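Local coordinates for lipoprotein (Mycoplasma mycoides subsp. capri, PDB 7ADK) that probably acts as a surface-anchored peptidase of clan PA, consistent with the chymotrypsin-like proteases by which mycoplasmas cleave host immunoglobulins, at residues D169-K174 and D181-R186; D248-G253 and I701-F706. All coordinates share one frame; numbering follows the deposited sequence.

Interaction 1 of 2, residues D169-K174 and D181-R186; sequences DEYTKK and DYDNER
Y171 and Y182 bring their rings together where helix 165-173 is followed, after a short turn, by helix 176-192, two consecutive helices near the start of the modelled chain. Y171 CD1 lies 4.0 Å from Y182 CD2, and the two rings meet obliquely, their planes 69° apart. Both phenol groups are swung in the same manner: each CG stands anti to its main-chain nitrogen (chi1 -170° for Y171), which sends each ring from its helix into the space between them.

The polar counterpart of this apolar touch lies one residue further on. Y171 OH donates to D183 OD2 at 2.7 Å, meeting the carboxylate oxygen on its syn side, 21° out of the carboxylate plane. Seen from the ring, the oxygen sits at the edge, near the ring plane. The other oxygen, D183 OD1, is bonded to the hydroxyl of Y161, so two tyrosines grip one largely buried carboxylate, which would probably help to keep it ionised. The carbonyl oxygen of Y161 also accepts a hydrogen bond from the Y182 hydroxyl, while F162 meets the Y171 ring edge-to-face.

Charged chains flank the tyrosine pair. K174 NZ approaches Y182 CD1 at 4.3 Å while salt-bridged to E170 OE1 at 2.9 Å, and R179 of the second helix binds the carbonyl oxygens of Y171 and T172. On the second helix, R186 lays its guanidinium over one face of the Y182 ring, and R186 NH1 bonds both E185 OE2 and, at 3.0 Å, Y182 O.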
loop_
_atom_site.group_PDB
_atom_site.type_symbol
_atom_site.label_atom_id
_atom_site.label_comp_id
_atom_site.label_asym_id
_atom_site.label_seq_id
_atom_site.Cartn_x
_atom_site.Cartn_y
_atom_site.Cartn_z
ATOM N N ASP B 169 6.294 -27.249 26.590
ATOM C CA ASP B 169 6.434 -28.671 26.248
ATOM C C ASP B 169 5.258 -29.516 26.739
ATOM O O ASP B 169 4.756 -30.351 25.992
ATOM C CB ASP B 169 7.735 -29.247 26.829
ATOM C CG ASP B 169 8.981 -29.059 25.969
ATOM O OD1 ASP B 169 8.871 -28.755 24.768
ATOM O OD2 ASP B 169 10.091 -29.315 26.478
ATOM N N GLU B 170 4.769 -29.315 27.960
ATOM C CA GLU B 170 3.586 -30.055 28.423
ATOM C C GLU B 170 2.291 -29.631 27.706
ATOM O O GLU B 170 1.437 -30.479 27.468
ATOM C CB GLU B 170 3.456 -30.017 29.947
ATOM C CG GLU B 170 3.207 -28.631 30.533
ATOM C CD GLU B 170 2.668 -28.679 31.960
ATOM O OE1 GLU B 170 1.575 -28.126 32.214
ATOM O OE2 GLU B 170 3.315 -29.301 32.826
ATOM N N TYR B 171 2.145 -28.376 27.275
ATOM C CA TYR B 171 1.022 -27.949 26.439
ATOM C C TYR B 171 1.065 -28.622 25.059
ATOM O O TYR B 171 0.029 -29.027 24.530
ATOM C CB TYR B 171 0.964 -26.417 26.360
ATOM C CG TYR B 171 -0.304 -25.882 25.725
ATOM C CD1 TYR B 171 -1.393 -25.447 26.502
ATOM C CD2 TYR B 171 -0.396 -25.826 24.328
ATOM C CE1 TYR B 171 -2.560 -24.961 25.884
ATOM C CE2 TYR B 171 -1.569 -25.376 23.709
ATOM C CZ TYR B 171 -2.649 -24.923 24.483
ATOM O OH TYR B 171 -3.756 -24.466 23.848
ATOM N N THR B 172 2.250 -28.845 24.485
ATOM C CA THR B 172 2.364 -29.613 23.236
ATOM C C THR B 172 1.883 -31.055 23.409
ATOM O O THR B 172 1.273 -31.601 22.494
ATOM C CB THR B 172 3.775 -29.616 22.614
ATOM O OG1 THR B 172 4.653 -30.511 23.252
ATOM C CG2 THR B 172 4.447 -28.270 22.569
ATOM N N LYS B 173 2.100 -31.668 24.576
ATOM C CA LYS B 173 1.761 -33.078 24.862
ATOM C C LYS B 173 0.316 -33.297 25.332
ATOM O O LYS B 173 -0.236 -34.373 25.106
ATOM C CB LYS B 173 2.793 -33.672 25.838
ATOM C CG LYS B 173 4.182 -33.724 25.192
ATOM C CD LYS B 173 5.259 -34.388 26.052
ATOM C CE LYS B 173 5.501 -33.663 27.378
ATOM N NZ LYS B 173 6.577 -34.313 28.154
ATOM N N LYS B 174 -0.330 -32.287 25.914
ATOM C CA LYS B 174 -1.768 -32.246 26.260
ATOM C C LYS B 174 -2.684 -32.517 25.060
ATOM O O LYS B 174 -2.334 -32.212 23.921
ATOM C CB LYS B 174 -2.087 -30.889 26.918
ATOM C CG LYS B 174 -1.683 -30.868 28.398
ATOM C CD LYS B 174 -1.808 -29.488 29.050
ATOM C CE LYS B 174 -1.094 -29.517 30.403
ATOM N NZ LYS B 174 -1.046 -28.215 31.093
ATOM N N ASP B 181 -8.736 -26.309 29.131
ATOM C CA ASP B 181 -8.789 -25.998 30.562
ATOM C C ASP B 181 -7.636 -25.089 31.037
ATOM O O ASP B 181 -7.810 -24.332 31.994
ATOM C CB ASP B 181 -8.795 -27.301 31.370
ATOM C CG ASP B 181 -10.041 -28.182 31.242
ATOM O OD1 ASP B 181 -9.969 -29.345 31.699
ATOM O OD2 ASP B 181 -11.105 -27.725 30.776
ATOM N N TYR B 182 -6.484 -25.102 30.359
ATOM C CA TYR B 182 -5.379 -24.178 30.620
ATOM C C TYR B 182 -5.655 -22.752 30.100
ATOM O O TYR B 182 -5.481 -21.771 30.827
ATOM C CB TYR B 182 -4.105 -24.765 30.011
ATOM C CG TYR B 182 -2.868 -23.946 30.299
ATOM C CD1 TYR B 182 -2.194 -24.120 31.518
ATOM C CD2 TYR B 182 -2.447 -22.952 29.396
ATOM C CE1 TYR B 182 -1.108 -23.293 31.840
ATOM C CE2 TYR B 182 -1.367 -22.114 29.721
ATOM C CZ TYR B 182 -0.707 -22.278 30.953
ATOM O OH TYR B 182 0.275 -21.426 31.326
ATOM N N ASP B 183 -6.110 -22.635 28.852
ATOM C CA ASP B 183 -6.440 -21.369 28.198
ATOM C C ASP B 183 -7.714 -20.721 28.748
ATOM O O ASP B 183 -7.780 -19.504 28.870
ATOM C CB ASP B 183 -6.598 -21.581 26.689
ATOM C CG ASP B 183 -5.335 -22.028 25.959
ATOM O OD1 ASP B 183 -4.231 -21.625 26.378
ATOM O OD2 ASP B 183 -5.451 -22.735 24.935
ATOM N N ASN B 184 -8.726 -21.498 29.119
ATOM C CA ASN B 184 -9.974 -20.971 29.652
ATOM C C ASN B 184 -9.790 -20.382 31.070
ATOM O O ASN B 184 -10.349 -19.331 31.361
ATOM C CB ASN B 184 -11.029 -22.078 29.568
ATOM C CG ASN B 184 -12.387 -21.632 30.049
ATOM O OD1 ASN B 184 -13.133 -20.979 29.352
ATOM N ND2 ASN B 184 -12.741 -21.971 31.253
ATOM N N GLU B 185 -8.932 -20.948 31.933
ATOM C CA GLU B 185 -8.644 -20.333 33.237
ATOM C C GLU B 185 -7.801 -19.044 33.138
ATOM O O GLU B 185 -7.610 -18.362 34.141
ATOM C CB GLU B 185 -8.088 -21.355 34.246
ATOM C CG GLU B 185 -6.603 -21.690 34.117
ATOM C CD GLU B 185 -5.965 -22.358 35.347
ATOM O OE1 GLU B 185 -6.637 -22.592 36.365
ATOM O OE2 GLU B 185 -4.750 -22.617 35.320
ATOM N N ARG B 186 -7.304 -18.696 31.947
ATOM C CA ARG B 186 -6.588 -17.457 31.608
ATOM C C ARG B 186 -7.487 -16.478 30.869
ATOM O O ARG B 186 -7.517 -15.300 31.198
ATOM C CB ARG B 186 -5.339 -17.809 30.794
ATOM C CG ARG B 186 -4.362 -18.535 31.666
ATOM C CD ARG B 186 -3.146 -19.143 31.025
ATOM N NE ARG B 186 -2.212 -19.642 32.044
ATOM C CZ ARG B 186 -2.461 -20.525 32.995
ATOM N NH1 ARG B 186 -3.512 -21.285 32.993
ATOM N NH2 ARG B 186 -1.648 -20.648 33.992
#

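Interaction 2 of 2, residues D248-G253 and I701-F706; sequences DGKVSG and IGYRSF
K250 lays its aliphatic chain across one face of the Y703 ring, the two side chains running at about a right angle. The touching atom is K250 CE, over the middle of the ring: a CH-pi contact of 3.6 Å from K250 CE to the Y703 centroid, 14° off the ring normal. Beyond it K250 NZ sits off-centre, 4.6 Å from the Y703 centroid, in a looser cation-pi arrangement. Bends at chi2 (-77°) and chi4 (-71°) fold the lysine so that its methylene rather than its ammonium covers the ring centre and the nitrogen turns back to its own segment. There K250 NZ bonds D248 O at 3.0 Å, coming from above the carbonyl plane, and it also reaches S227 OG.

On the way the lysine passes G702, with K250 CD 3.8 Å from G702 CA; having no side chain, the glycine lets the chain run close to the backbone. The Y703 hydroxyl, at the far end of the ring, is bonded by N778 ND2, on a strand of the mixed sheet. A lysine methylene over a tyrosine face thus joins two loops far apart in sequence, the second inside the DUF31 peptidase region, whose assignment to clan PA is consistent with a chymotrypsin-like fold.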
loop_
_atom_site.group_PDB
_atom_site.type_symbol
_atom_site.label_atom_id
_atom_site.label_comp_id
_atom_site.label_asym_id
_atom_site.label_seq_id
_atom_site.Cartn_x
_atom_site.Cartn_y
_atom_site.Cartn_z
ATOM N N ASP B 248 -18.959 -8.307 24.737
ATOM C CA ASP B 248 -17.754 -8.851 25.369
ATOM C C ASP B 248 -16.598 -8.986 24.361
ATOM O O ASP B 248 -16.777 -9.521 23.271
ATOM C CB ASP B 248 -18.076 -10.199 26.040
ATOM C CG ASP B 248 -19.343 -10.168 26.890
ATOM O OD1 ASP B 248 -19.334 -9.537 27.959
ATOM O OD2 ASP B 248 -20.360 -10.761 26.495
ATOM N N GLY B 249 -15.411 -8.519 24.715
ATOM C CA GLY B 249 -14.220 -8.534 23.873
ATOM C C GLY B 249 -13.506 -9.880 23.751
ATOM O O GLY B 249 -13.832 -10.842 24.439
ATOM N N LYS B 250 -12.522 -9.945 22.854
ATOM C CA LYS B 250 -11.862 -11.170 22.400
ATOM C C LYS B 250 -10.385 -10.923 22.030
ATOM O O LYS B 250 -10.108 -9.921 21.390
ATOM C CB LYS B 250 -12.580 -11.660 21.132
ATOM C CG LYS B 250 -14.109 -11.784 21.059
ATOM C CD LYS B 250 -14.723 -12.983 21.763
ATOM C CE LYS B 250 -16.183 -13.192 21.364
ATOM N NZ LYS B 250 -17.092 -12.175 21.900
ATOM N N VAL B 251 -9.491 -11.887 22.300
ATOM C CA VAL B 251 -8.099 -12.056 21.772
ATOM C C VAL B 251 -7.693 -13.552 21.882
ATOM O O VAL B 251 -8.477 -14.326 22.429
ATOM C CB VAL B 251 -7.058 -11.170 22.506
ATOM C CG1 VAL B 251 -5.776 -11.005 21.700
ATOM C CG2 VAL B 251 -7.505 -9.747 22.844
ATOM N N SER B 252 -6.533 -14.010 21.379
ATOM C CA SER B 252 -5.860 -15.248 21.856
ATOM C C SER B 252 -4.350 -15.288 21.568
ATOM O O SER B 252 -3.930 -15.363 20.410
ATOM C CB SER B 252 -6.506 -16.509 21.284
ATOM O OG SER B 252 -5.724 -17.658 21.539
ATOM N N GLY B 253 -3.533 -15.280 22.621
ATOM C CA GLY B 253 -2.070 -15.218 22.579
ATOM C C GLY B 253 -1.385 -16.566 22.361
ATOM O O GLY B 253 -0.450 -16.907 23.084
ATOM N N ILE B 701 -10.977 -18.532 22.397
ATOM C CA ILE B 701 -11.888 -19.146 23.377
ATOM C C ILE B 701 -13.309 -18.580 23.274
ATOM O O ILE B 701 -14.282 -19.318 23.384
ATOM C CB ILE B 701 -11.323 -18.974 24.805
ATOM C CG1 ILE B 701 -9.967 -19.674 25.005
ATOM C CG2 ILE B 701 -12.316 -19.402 25.892
ATOM C CD1 ILE B 701 -10.001 -21.189 25.014
ATOM N N GLY B 702 -13.450 -17.275 23.052
ATOM C CA GLY B 702 -14.725 -16.569 23.148
ATOM C C GLY B 702 -15.789 -17.060 22.183
ATOM O O GLY B 702 -16.919 -17.305 22.587
ATOM N N TYR B 703 -15.449 -17.204 20.906
ATOM C CA TYR B 703 -16.378 -17.682 19.881
ATOM C C TYR B 703 -16.591 -19.206 19.860
ATOM O O TYR B 703 -17.588 -19.663 19.303
ATOM C CB TYR B 703 -15.892 -17.195 18.515
ATOM C CG TYR B 703 -16.035 -15.712 18.249
ATOM C CD1 TYR B 703 -17.291 -15.106 18.396
ATOM C CD2 TYR B 703 -14.953 -14.952 17.782
ATOM C CE1 TYR B 703 -17.467 -13.745 18.109
ATOM C CE2 TYR B 703 -15.124 -13.588 17.487
ATOM C CZ TYR B 703 -16.378 -12.976 17.662
ATOM O OH TYR B 703 -16.537 -11.651 17.423
ATOM N N ARG B 704 -15.684 -20.012 20.421
ATOM C CA ARG B 704 -15.775 -21.478 20.378
ATOM C C ARG B 704 -16.937 -22.018 21.212
ATOM O O ARG B 704 -17.048 -21.732 22.400
ATOM C CB ARG B 704 -14.445 -22.083 20.840
ATOM C CG ARG B 704 -14.292 -23.568 20.488
ATOM C CD ARG B 704 -13.192 -24.233 21.314
ATOM N NE ARG B 704 -11.932 -23.480 21.283
ATOM C CZ ARG B 704 -10.774 -23.859 21.777
ATOM N NH1 ARG B 704 -10.562 -25.038 22.261
ATOM N NH2 ARG B 704 -9.767 -23.045 21.767
ATOM N N SER B 705 -17.729 -22.913 20.629
ATOM C CA SER B 705 -18.747 -23.704 21.338
ATOM C C SER B 705 -18.241 -25.103 21.678
ATOM O O SER B 705 -18.389 -25.540 22.819
ATOM C CB SER B 705 -20.049 -23.786 20.535
ATOM O OG SER B 705 -21.070 -24.521 21.173
ATOM N N PHE B 706 -17.681 -25.833 20.709
ATOM C CA PHE B 706 -17.278 -27.225 20.895
ATOM C C PHE B 706 -15.849 -27.287 21.422
ATOM O O PHE B 706 -14.877 -27.057 20.713
ATOM C CB PHE B 706 -17.459 -27.991 19.590
ATOM C CG PHE B 706 -18.896 -28.009 19.123
ATOM C CD1 PHE B 706 -19.861 -28.766 19.812
ATOM C CD2 PHE B 706 -19.286 -27.200 18.043
ATOM C CE1 PHE B 706 -21.201 -28.708 19.407
ATOM C CE2 PHE B 706 -20.620 -27.170 17.621
ATOM C CZ PHE B 706 -21.581 -27.924 18.308
#

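Helix 176-192, which carries one side of interaction 1, also packs against interaction 2. Their centres lie about 15 Å apart, yet they touch directly: I701, beside the lysine-tyrosine pair of interaction 2, places its CD1 3.8 Å from D183 CB, while I701 CG2 lies 3.9 Å from N184 OD1. One turn further along the helix, Y187 packs on both K250 and I701. L254, which follows segment 248-253 directly, rests on Y171 and D183 and so ties the first loop to interaction 1 as well. Together the contacts set the helices at the start of the modelled chain against loop 248-253 and a loop of the peptidase region, and N778 carries the connection on to its mixed sheet.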